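Local structure of succinoglycan biosynthesis protein (2QGM) at residues 181-186 / 257-262; 306-309 / 314-317; 405-410 / 424-429. The protein is of unproven function but probably acts as an erythromycin esterase-like enzyme, perhaps in succinoglycan biosynthesis. All coordinates share one frame; numbering follows the deposited sequence.

Contact 1. Residues 181-186 / 257-262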
loop_
_atom_site.group_PDB
_atom_site.type_symbol
_atom_site.label_atom_id
_atom_site.label_comp_id
_atom_site.label_asym_id
_atom_site.label_seq_id
_atom_site.Cartn_x
_atom_site.Cartn_y
_atom_site.Cartn_z
ATOM N N ASN A 181 -6.059 14.870 18.431
ATOM C CA ASN A 181 -5.134 15.683 19.215
ATOM C C ASN A 181 -4.120 16.403 18.330
ATOM O O ASN A 181 -3.685 17.507 18.650
ATOM C CB ASN A 181 -4.413 14.808 20.245
ATOM C CG ASN A 181 -5.197 14.659 21.534
ATOM O OD1 ASN A 181 -6.421 14.560 21.520
ATOM N ND2 ASN A 181 -4.489 14.638 22.660
ATOM N N LYS A 182 -3.747 15.788 17.216
ATOM C CA LYS A 182 -2.801 16.416 16.308
ATOM C C LYS A 182 -3.390 17.762 15.879
ATOM O O LYS A 182 -2.702 18.790 15.874
ATOM C CB LYS A 182 -2.582 15.538 15.076
ATOM C CG LYS A 182 -1.413 15.978 14.215
ATOM C CD LYS A 182 -0.102 15.608 14.893
ATOM C CE LYS A 182 1.097 15.999 14.049
ATOM N NZ LYS A 182 2.374 15.632 14.724
ATOM N N VAL A 183 -4.677 17.743 15.538
ATOM C CA VAL A 183 -5.399 18.939 15.098
ATOM C C VAL A 183 -5.632 19.898 16.257
ATOM O O VAL A 183 -5.295 21.076 16.177
ATOM C CB VAL A 183 -6.795 18.598 14.507
ATOM C CG1 VAL A 183 -7.482 19.881 14.045
ATOM C CG2 VAL A 183 -6.662 17.620 13.347
ATOM N N ILE A 184 -6.222 19.384 17.331
ATOM C CA ILE A 184 -6.521 20.194 18.507
ATOM C C ILE A 184 -5.289 20.907 19.063
ATOM O O ILE A 184 -5.341 22.100 19.369
ATOM C CB ILE A 184 -7.128 19.337 19.646
ATOM C CG1 ILE A 184 -8.457 18.724 19.204
ATOM C CG2 ILE A 184 -7.356 20.207 20.880
ATOM C CD1 ILE A 184 -9.549 19.735 18.942
ATOM N N ASP A 185 -4.194 20.166 19.212
ATOM C CA ASP A 185 -2.957 20.730 19.737
ATOM C C ASP A 185 -2.498 21.907 18.893
ATOM O O ASP A 185 -2.100 22.942 19.424
ATOM C CB ASP A 185 -1.857 19.671 19.775
ATOM C CG ASP A 185 -2.098 18.619 20.831
ATOM O OD1 ASP A 185 -3.006 18.819 21.664
ATOM O OD2 ASP A 185 -1.380 17.603 20.840
ATOM N N TYR A 186 -2.552 21.751 17.575
ATOM C CA TYR A 186 -2.141 22.826 16.685
ATOM C C TYR A 186 -3.000 24.069 16.895
ATOM O O TYR A 186 -2.479 25.178 17.008
ATOM C CB TYR A 186 -2.240 22.385 15.225
ATOM C CG TYR A 186 -2.076 23.538 14.261
ATOM C CD1 TYR A 186 -0.822 24.085 14.010
ATOM C CD2 TYR A 186 -3.183 24.118 13.647
ATOM C CE1 TYR A 186 -0.667 25.179 13.172
ATOM C CE2 TYR A 186 -3.045 25.218 12.806
ATOM C CZ TYR A 186 -1.784 25.745 12.574
ATOM O OH TYR A 186 -1.637 26.842 11.753
ATOM N N LYS A 257 -3.560 20.259 9.169
ATOM C CA LYS A 257 -4.528 20.434 8.092
ATOM C C LYS A 257 -4.837 19.085 7.439
ATOM O O LYS A 257 -5.998 18.750 7.189
ATOM C CB LYS A 257 -3.976 21.396 7.030
ATOM C CG LYS A 257 -4.849 21.520 5.781
ATOM C CD LYS A 257 -4.230 22.468 4.744
ATOM C CE LYS A 257 -5.167 22.648 3.550
ATOM N NZ LYS A 257 -4.643 23.605 2.527
ATOM N N ALA A 258 -3.791 18.308 7.177
ATOM C CA ALA A 258 -3.940 17.002 6.538
ATOM C C ALA A 258 -4.765 16.048 7.383
ATOM O O ALA A 258 -5.583 15.295 6.855
ATOM C CB ALA A 258 -2.571 16.393 6.259
ATOM N N THR A 259 -4.538 16.076 8.693
ATOM C CA THR A 259 -5.280 15.220 9.608
ATOM C C THR A 259 -6.747 15.639 9.650
ATOM O O THR A 259 -7.639 14.791 9.641
ATOM C CB THR A 259 -4.686 15.284 11.021
ATOM O OG1 THR A 259 -3.309 14.893 10.966
ATOM C CG2 THR A 259 -5.436 14.348 11.959
ATOM N N ALA A 260 -7.007 16.942 9.703
ATOM C CA ALA A 260 -8.392 17.416 9.729
ATOM C C ALA A 260 -9.104 16.938 8.465
ATOM O O ALA A 260 -10.291 16.592 8.492
ATOM C CB ALA A 260 -8.438 18.935 9.811
ATOM N N SER A 261 -8.369 16.921 7.357
ATOM C CA SER A 261 -8.916 16.455 6.094
ATOM C C SER A 261 -9.151 14.947 6.137
ATOM O O SER A 261 -10.103 14.455 5.541
ATOM C CB SER A 261 -7.973 16.809 4.929
ATOM O OG SER A 261 -8.099 18.167 4.551
ATOM N N ALA A 262 -8.290 14.210 6.838
ATOM C CA ALA A 262 -8.455 12.760 6.929
ATOM C C ALA A 262 -9.704 12.440 7.743
ATOM O O ALA A 262 -10.403 11.458 7.487
ATOM C CB ALA A 262 -7.223 12.130 7.570
#

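Contact 2. Residues 306-309 / 314-317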
loop_
_atom_site.group_PDB
_atom_site.type_symbol
_atom_site.label_atom_id
_atom_site.label_comp_id
_atom_site.label_asym_id
_atom_site.label_seq_id
_atom_site.Cartn_x
_atom_site.Cartn_y
_atom_site.Cartn_z
ATOM N N HIS A 306 -1.461 -3.911 -0.814
ATOM C CA HIS A 306 -1.717 -5.204 -1.418
ATOM C C HIS A 306 -1.795 -5.025 -2.934
ATOM O O HIS A 306 -2.071 -3.929 -3.415
ATOM C CB HIS A 306 -3.046 -5.766 -0.917
ATOM C CG HIS A 306 -3.249 -7.211 -1.249
ATOM N ND1 HIS A 306 -3.541 -7.655 -2.522
ATOM C CD2 HIS A 306 -3.166 -8.321 -0.476
ATOM C CE1 HIS A 306 -3.626 -8.973 -2.519
ATOM N NE2 HIS A 306 -3.402 -9.402 -1.288
ATOM N N ASN A 307 -1.546 -6.096 -3.683
ATOM C CA ASN A 307 -1.647 -6.053 -5.144
ATOM C C ASN A 307 -2.972 -5.418 -5.542
ATOM O O ASN A 307 -3.043 -4.609 -6.461
ATOM C CB ASN A 307 -1.635 -7.463 -5.742
ATOM C CG ASN A 307 -0.241 -8.024 -5.930
ATOM O OD1 ASN A 307 0.760 -7.312 -5.830
ATOM N ND2 ASN A 307 -0.171 -9.318 -6.236
ATOM N N ILE A 308 -4.033 -5.818 -4.856
ATOM C CA ILE A 308 -5.369 -5.313 -5.148
ATOM C C ILE A 308 -5.471 -3.788 -5.224
ATOM O O ILE A 308 -6.099 -3.248 -6.137
ATOM C CB ILE A 308 -6.371 -5.818 -4.092
ATOM C CG1 ILE A 308 -6.525 -7.334 -4.207
ATOM C CG2 ILE A 308 -7.704 -5.083 -4.242
ATOM C CD1 ILE A 308 -7.133 -7.807 -5.511
ATOM N N HIS A 309 -4.854 -3.099 -4.269
ATOM C CA HIS A 309 -4.923 -1.645 -4.218
ATOM C C HIS A 309 -3.995 -0.880 -5.156
ATOM O O HIS A 309 -4.323 0.228 -5.569
ATOM C CB HIS A 309 -4.706 -1.171 -2.774
ATOM C CG HIS A 309 -5.742 -1.673 -1.820
ATOM N ND1 HIS A 309 -7.036 -1.206 -1.812
ATOM C CD2 HIS A 309 -5.681 -2.637 -0.868
ATOM C CE1 HIS A 309 -7.731 -1.859 -0.896
ATOM N NE2 HIS A 309 -6.930 -2.732 -0.311
ATOM N N ILE A 314 -9.125 -3.988 -12.119
ATOM C CA ILE A 314 -9.879 -4.768 -11.142
ATOM C C ILE A 314 -9.580 -6.261 -11.171
ATOM O O ILE A 314 -9.748 -6.922 -12.194
ATOM C CB ILE A 314 -11.391 -4.601 -11.356
ATOM C CG1 ILE A 314 -11.677 -4.442 -12.853
ATOM C CG2 ILE A 314 -11.905 -3.421 -10.542
ATOM C CD1 ILE A 314 -13.132 -4.663 -13.252
ATOM N N ILE A 315 -9.166 -6.789 -10.026
ATOM C CA ILE A 315 -8.872 -8.204 -9.907
ATOM C C ILE A 315 -10.059 -8.914 -9.264
ATOM O O ILE A 315 -10.579 -9.887 -9.809
ATOM C CB ILE A 315 -7.611 -8.430 -9.055
ATOM C CG1 ILE A 315 -6.414 -7.762 -9.721
ATOM C CG2 ILE A 315 -7.353 -9.915 -8.887
ATOM C CD1 ILE A 315 -5.123 -7.937 -8.956
ATOM N N ASP A 316 -10.486 -8.405 -8.112
ATOM C CA ASP A 316 -11.614 -8.946 -7.357
ATOM C C ASP A 316 -12.771 -7.958 -7.528
ATOM O O ASP A 316 -12.921 -7.021 -6.749
ATOM C CB ASP A 316 -11.238 -9.050 -5.872
ATOM C CG ASP A 316 -12.221 -9.884 -5.068
ATOM O OD1 ASP A 316 -13.429 -9.848 -5.374
ATOM O OD2 ASP A 316 -11.779 -10.570 -4.119
ATOM N N GLU A 317 -13.595 -8.170 -8.546
ATOM C CA GLU A 317 -14.694 -7.250 -8.814
ATOM C C GLU A 317 -15.777 -7.165 -7.741
ATOM O O GLU A 317 -16.389 -6.112 -7.567
ATOM C CB GLU A 317 -15.336 -7.587 -10.162
ATOM C CG GLU A 317 -16.266 -6.501 -10.689
ATOM C CD GLU A 317 -16.598 -6.705 -12.154
ATOM O OE1 GLU A 317 -15.648 -6.805 -12.961
ATOM O OE2 GLU A 317 -17.796 -6.754 -12.500
HETATM O O HOH W 1 -7.434 -4.690 -8.292
#

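Contact 3. Residues 405-410 / 424-429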
loop_
_atom_site.group_PDB
_atom_site.type_symbol
_atom_site.label_atom_id
_atom_site.label_comp_id
_atom_site.label_asym_id
_atom_site.label_seq_id
_atom_site.Cartn_x
_atom_site.Cartn_y
_atom_site.Cartn_z
ATOM N N ARG A 405 -6.027 -15.082 -17.703
ATOM C CA ARG A 405 -5.736 -16.331 -17.010
ATOM C C ARG A 405 -5.934 -16.112 -15.517
ATOM O O ARG A 405 -5.987 -14.973 -15.054
ATOM C CB ARG A 405 -4.286 -16.750 -17.261
ATOM C CG ARG A 405 -3.896 -16.908 -18.726
ATOM C CD ARG A 405 -4.353 -18.243 -19.295
ATOM N NE ARG A 405 -3.714 -18.532 -20.580
ATOM C CZ ARG A 405 -4.222 -18.214 -21.769
ATOM N NH1 ARG A 405 -5.391 -17.594 -21.858
ATOM N NH2 ARG A 405 -3.553 -18.517 -22.875
ATOM N N PRO A 406 -6.045 -17.199 -14.741
ATOM C CA PRO A 406 -6.232 -17.043 -13.298
ATOM C C PRO A 406 -5.042 -16.332 -12.665
ATOM O O PRO A 406 -3.889 -16.600 -13.018
ATOM C CB PRO A 406 -6.363 -18.482 -12.808
ATOM C CG PRO A 406 -6.976 -19.186 -13.993
ATOM C CD PRO A 406 -6.180 -18.610 -15.142
ATOM N N LEU A 407 -5.329 -15.414 -11.747
ATOM C CA LEU A 407 -4.282 -14.683 -11.043
ATOM C C LEU A 407 -4.542 -14.861 -9.558
ATOM O O LEU A 407 -5.646 -14.616 -9.076
ATOM C CB LEU A 407 -4.307 -13.194 -11.393
ATOM C CG LEU A 407 -3.296 -12.316 -10.637
ATOM C CD1 LEU A 407 -1.882 -12.646 -11.095
ATOM C CD2 LEU A 407 -3.593 -10.852 -10.892
ATOM N N LEU A 408 -3.516 -15.292 -8.837
ATOM C CA LEU A 408 -3.631 -15.516 -7.407
ATOM C C LEU A 408 -3.740 -14.196 -6.660
ATOM O O LEU A 408 -3.079 -13.228 -7.016
ATOM C CB LEU A 408 -2.402 -16.255 -6.895
ATOM C CG LEU A 408 -2.335 -16.391 -5.373
ATOM C CD1 LEU A 408 -3.409 -17.373 -4.919
ATOM C CD2 LEU A 408 -0.938 -16.853 -4.951
ATOM N N SER A 409 -4.570 -14.169 -5.625
ATOM C CA SER A 409 -4.745 -12.975 -4.807
ATOM C C SER A 409 -5.336 -13.409 -3.472
ATOM O O SER A 409 -6.473 -13.872 -3.400
ATOM C CB SER A 409 -5.663 -11.975 -5.504
ATOM O OG SER A 409 -5.540 -10.690 -4.917
ATOM N N ILE A 410 -4.543 -13.264 -2.413
ATOM C CA ILE A 410 -4.964 -13.672 -1.073
ATOM C C ILE A 410 -4.924 -12.501 -0.101
ATOM O O ILE A 410 -3.896 -11.838 0.049
ATOM C CB ILE A 410 -4.050 -14.786 -0.513
ATOM C CG1 ILE A 410 -4.026 -15.978 -1.486
ATOM C CG2 ILE A 410 -4.555 -15.225 0.857
ATOM C CD1 ILE A 410 -3.051 -17.070 -1.086
ATOM N N THR A 424 -8.101 -12.634 -15.139
ATOM C CA THR A 424 -7.743 -11.301 -15.599
ATOM C C THR A 424 -6.442 -11.348 -16.400
ATOM O O THR A 424 -5.865 -12.416 -16.600
ATOM C CB THR A 424 -7.564 -10.335 -14.397
ATOM O OG1 THR A 424 -7.307 -9.010 -14.875
ATOM C CG2 THR A 424 -6.403 -10.788 -13.523
ATOM N N SER A 425 -5.994 -10.182 -16.853
ATOM C CA SER A 425 -4.759 -10.069 -17.616
ATOM C C SER A 425 -3.680 -9.505 -16.711
ATOM O O SER A 425 -3.928 -8.555 -15.963
ATOM C CB SER A 425 -4.964 -9.149 -18.819
ATOM O OG SER A 425 -3.748 -8.570 -19.244
ATOM N N LEU A 426 -2.482 -10.075 -16.777
ATOM C CA LEU A 426 -1.387 -9.604 -15.930
ATOM C C LEU A 426 -0.952 -8.179 -16.271
ATOM O O LEU A 426 -0.804 -7.357 -15.371
ATOM C CB LEU A 426 -0.198 -10.561 -16.023
ATOM C CG LEU A 426 0.823 -10.401 -14.889
ATOM C CD1 LEU A 426 0.229 -10.863 -13.553
ATOM C CD2 LEU A 426 2.064 -11.212 -15.231
ATOM N N LEU A 427 -0.747 -7.888 -17.557
ATOM C CA LEU A 427 -0.340 -6.547 -17.982
ATOM C C LEU A 427 -1.425 -5.521 -17.639
ATOM O O LEU A 427 -1.137 -4.362 -17.344
ATOM C CB LEU A 427 -0.082 -6.516 -19.490
ATOM C CG LEU A 427 0.163 -5.116 -20.058
ATOM C CD1 LEU A 427 1.453 -4.526 -19.470
ATOM C CD2 LEU A 427 0.243 -5.185 -21.573
ATOM N N GLU A 428 -2.675 -5.966 -17.693
ATOM C CA GLU A 428 -3.825 -5.125 -17.387
ATOM C C GLU A 428 -3.707 -4.571 -15.973
ATOM O O GLU A 428 -4.106 -3.435 -15.698
ATOM C CB GLU A 428 -5.101 -5.968 -17.509
ATOM C CG GLU A 428 -6.408 -5.222 -17.309
ATOM C CD GLU A 428 -7.609 -6.156 -17.341
ATOM O OE1 GLU A 428 -7.657 -7.033 -18.229
ATOM O OE2 GLU A 428 -8.511 -6.010 -16.487
ATOM N N GLN A 429 -3.148 -5.384 -15.084
ATOM C CA GLN A 429 -3.000 -5.019 -13.683
ATOM C C GLN A 429 -1.646 -4.437 -13.303
ATOM O O GLN A 429 -1.579 -3.471 -12.543
ATOM C CB GLN A 429 -3.258 -6.251 -12.805
ATOM C CG GLN A 429 -4.534 -6.991 -13.163
ATOM C CD GLN A 429 -5.757 -6.145 -12.947
ATOM O OE1 GLN A 429 -6.864 -6.506 -13.375
ATOM N NE2 GLN A 429 -5.581 -5.016 -12.275
#

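Contact 1. Residues 181-186 / 257-262
Val183 and Thr259 meet in a small, buried apolar contact between two helices, 177-190 and 253-269, in a helical part of the fold well away from the chain's centre. The local axes approach to 8.6 Å with 134° between their directions, and the backbones come nearest at Val183 and Ala260, whose CA atoms are 6.3 Å apart. One methyl does most of the work. Val183 holds CG1 anti to its backbone N (chi1 -179°), which turns CG2 to the other helix; there CG2 lies 3.7 Å from Ala260 N and 3.8 Å from Thr259 CG2. Ala260 suits its place because a lone CB, 4.2 Å from Val183 CG2, lets the branched valine come close to the backbone. Lys182 adds only its aliphatic part: its side chain crosses that of Thr259 at about a right angle, CG 3.9 Å from Thr259 OG1, and then leads its amine away. Thr259 OG1 is hydrogen-bonded to Trp255 O and Trp115 NE1, while Tyr202 of helix 195-203 touches both Val183 and Ala260. With no hydrogen bond between the two segments, the contact rests on van der Waals packing, chiefly of methyls, and the threonine's buried hydroxyl is satisfied by partners beyond it.

Contact 2. Residues 306-309 / 314-317
Ile308 reaches across to Ile315 in a buried contact between the short helix 307-310 and the loop that follows it. The apolar part centres on one methyl: Ile308 CD1 sits 3.6 Å from Ile315 CB and 4.0 Å from both Ile315 CG2 and CD1, lodged in the fork where the second isoleucine branches. Ile308 sets CG1 anti to its carbonyl carbon (chi1 -66°), and the bend at chi2 (-65°) brings the tip nearer to the loop than the direction of its CB would suggest. The same CD1 touches Asp316 CB at 4.3 Å, using the aliphatic start of the acid; its carboxylate turns elsewhere, with OD1 accepting from Leu319 N. Phe422 packs on both Ile315 and Asp316.

The polar part joins the backbones through water 1, which lies 2.9 Å from Ile308 O and accepts from Ile315 N at 3.2 Å.

A third bond shapes the start of the helix. Ile308 N gives its hydrogen to His306 ND1 at 3.0 Å, nearly straight at 173° and in the ring plane. An imidazole suits this place because its two nitrogens can serve two backbone groups at once, ND1 accepting from an N-H and NE2 hydrogen-bonded to the carbonyl Ile410 O. This is a histidine N-cap on a short helix after strand 301-304, with the returning loop packed against its first turn.

Contact 3. Residues 405-410 / 424-429
Leu407 packs on Thr424 and Leu426, reaching from strand 404-408 to the end of strand 421-425 and the helix that follows. Its CB lies 3.8 Å from Thr424 CG2. With CG anti to the backbone N (chi1 176°), the isobutyl group extends over the second segment and its two methyls part: CD2 stays on the threonine, again 3.8 Å from Thr424 CG2, whereas CD1 reaches Leu426 CD1 at 3.7 Å, the two leucines crossing at about a right angle. Leucine suits the place because its forked tip can cover two neighbours at once. Thr424 directs its methyl at Leu407, and its branched CB is at home in a strand. Beside this packing, Arg405 and Thr424 form an antiparallel hydrogen-bonded pair: Arg405 N donates to Thr424 O at 2.9 Å, and Thr424 N returns a 3.2 Å bond to Arg405 O. Phe374 of helix 374-380 touches Arg405 and Leu426. Ser425 then caps the helix, OG accepting from Glu428 N at 3.2 Å and also bonded to Val401 O. Together these make a two-stranded antiparallel sheet, separate from the main mixed sheet, whose second strand is followed by a short serine-capped helix.

From the N terminus, the chain first closes the long excursion of contact 1, seventy residues, more than half of them helix and none strand, joining helices 177-190 and 253-269. Contact 2 follows strand 301-304 of the main sheet and closes a loop of only four residues, while contact 3 brings two strands together across thirteen. The three are in series, none nesting or crossing. Contact 1 stands alone, its centre 31 Å from that of contact 2 and 39 Å from that of contact 3, on the opposite side of the chain's centre from both. Contacts 2 and 3 touch directly, their centres 9 Å apart, so helix 307-310 with the loop after it and the two-stranded sheet form one packed region.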